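Side-chain contact in peptide synthetase NRPS type II-PCP (Streptomyces verticillus, PDB 4NEO), which is probably a small helical peptidyl carrier protein with a phosphopantetheine attachment site, of the kind found in nonribosomal peptide synthetases: residues R15-E18 against R19-A23. Residues are numbered along the deposited sequence; the frame is centred on the assembly and turned at random. Where two conformers were deposited one is given.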
loop_
_atom_site.group_PDB
_atom_site.type_symbol
_atom_site.label_atom_id
_atom_site.label_comp_id
_atom_site.label_asym_id
_atom_site.label_seq_id
_atom_site.Cartn_x
_atom_site.Cartn_y
_atom_site.Cartn_z
ATOM N N ARG A 15 8.227 7.416 2.587
ATOM C CA ARG A 15 7.361 8.197 1.672
ATOM C C ARG A 15 7.496 7.746 0.225
ATOM O O ARG A 15 6.500 7.721 -0.478
ATOM C CB ARG A 15 7.634 9.703 1.734
ATOM C CG ARG A 15 7.000 10.288 2.968
ATOM C CD ARG A 15 7.448 11.723 3.177
ATOM N NE ARG A 15 6.760 12.339 4.302
ATOM C CZ ARG A 15 7.052 13.545 4.791
ATOM N NH1 ARG A 15 6.364 14.026 5.831
ATOM N NH2 ARG A 15 8.036 14.271 4.258
ATOM N N ALA A 16 8.682 7.320 -0.189
ATOM C CA ALA A 16 8.846 6.812 -1.539
ATOM C C ALA A 16 8.045 5.555 -1.733
ATOM O O ALA A 16 7.372 5.406 -2.765
ATOM C CB ALA A 16 10.306 6.555 -1.871
ATOM N N LEU A 17 8.052 4.659 -0.754
ATOM C CA LEU A 17 7.230 3.460 -0.879
ATOM C C LEU A 17 5.741 3.803 -0.895
ATOM O O LEU A 17 4.960 3.241 -1.665
ATOM C CB LEU A 17 7.539 2.470 0.252
ATOM C CG LEU A 17 6.684 1.185 0.249
ATOM C CD1 LEU A 17 6.874 0.368 -1.010
ATOM C CD2 LEU A 17 7.104 0.348 1.453
ATOM N N GLU A 18 5.346 4.700 -0.013
ATOM C CA GLU A 18 3.967 5.107 0.086
ATOM C C GLU A 18 3.417 5.675 -1.236
ATOM O O GLU A 18 2.292 5.367 -1.595
ATOM C CB GLU A 18 3.784 6.155 1.187
ATOM C CG GLU A 18 2.349 6.531 1.477
ATOM C CD GLU A 18 2.264 7.647 2.521
ATOM O OE1 GLU A 18 2.169 7.354 3.699
ATOM O OE2 GLU A 18 2.349 8.813 2.183
ATOM N N ARG A 19 4.210 6.505 -1.905
ATOM C CA ARG A 19 3.883 7.056 -3.218
ATOM C C ARG A 19 3.557 5.922 -4.188
ATOM O O ARG A 19 2.526 5.931 -4.860
ATOM C CB ARG A 19 5.105 7.792 -3.769
ATOM C CG ARG A 19 5.111 9.313 -3.866
ATOM C CD ARG A 19 6.045 9.613 -5.075
ATOM N NE ARG A 19 6.795 8.380 -5.371
ATOM C CZ ARG A 19 8.079 8.195 -5.118
ATOM N NH1 ARG A 19 8.598 7.006 -5.276
ATOM N NH2 ARG A 19 8.799 9.178 -4.645
ATOM N N ASP A 20 4.455 4.950 -4.268
ATOM C CA ASP A 20 4.273 3.833 -5.195
ATOM C C ASP A 20 3.071 2.970 -4.846
ATOM O O ASP A 20 2.366 2.507 -5.726
ATOM C CB ASP A 20 5.529 2.952 -5.290
ATOM C CG ASP A 20 6.706 3.621 -6.086
ATOM O OD1 ASP A 20 6.552 4.691 -6.707
ATOM O OD2 ASP A 20 7.798 3.026 -6.076
ATOM N N ILE A 21 2.862 2.672 -3.558
ATOM C CA ILE A 21 1.696 1.884 -3.186
ATOM C C ILE A 21 0.404 2.671 -3.527
ATOM O O ILE A 21 -0.534 2.097 -4.090
ATOM C CB ILE A 21 1.743 1.461 -1.692
ATOM C CG1 ILE A 21 2.882 0.466 -1.510
ATOM C CG2 ILE A 21 0.427 0.874 -1.235
ATOM C CD1 ILE A 21 3.097 0.023 -0.056
ATOM N N ALA A 22 0.374 3.977 -3.263
ATOM C CA ALA A 22 -0.810 4.754 -3.584
ATOM C C ALA A 22 -1.118 4.656 -5.090
ATOM O O ALA A 22 -2.272 4.530 -5.467
ATOM C CB ALA A 22 -0.648 6.199 -3.160
ATOM N N ALA A 23 -0.089 4.705 -5.942
ATOM C CA ALA A 23 -0.313 4.629 -7.375
ATOM C C ALA A 23 -0.893 3.277 -7.760
ATOM O O ALA A 23 -1.762 3.215 -8.624
ATOM C CB ALA A 23 0.984 4.870 -8.124
#
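L17 and I21, one helical turn apart, meet through their apolar side chains: L17 CG lies 3.8 Å from I21 CD1, and L17 CD1 packs against the same methyl and against I21 CG1. I21 CG1 stands anti to its own carbonyl carbon (chi1 -68°), and the extended chi2 carries CD1 back toward L17. On another side of the helix, in one of its two modelled conformers and therefore tentatively, the guanidinium of R19 folds back over A16. Its plane lies about 3.5 Å from A16 CA, which sits off toward the rim of the group, and NH1 comes within 3.8 Å of A16 CB. In this conformer a near-eclipsed chi3 (-15°) makes the bend that brings the group there, and D20 CG lies in its plane at the edge. R19 NH1 would then reach D20 OD1 at 3.4 Å, a weak, nearly straight hydrogen bond within a salt bridge between sequence neighbours. NH1 is also 3.2 Å from A16 O, but at an angle too poor for bonding.

Underneath runs the regular i to i+4 bonding of the long first helix, 7-28, in the helical bundle of a carrier protein. R19 N bonds to R15 O, I21 N to L17 O at 2.9 Å and A22 N to E18 O, whereas D20 N to A16 O, at 3.3 Å, is weak.

Further out, L17 touches L60 and V61 of helix 54-61, and I21 reaches both V57 of that helix and T80 of helix 76-86. The E18 side chain touches V76, A77 and T80 of helix 76-86, and its OE1 forms a salt bridge with R14 NH2, one turn earlier.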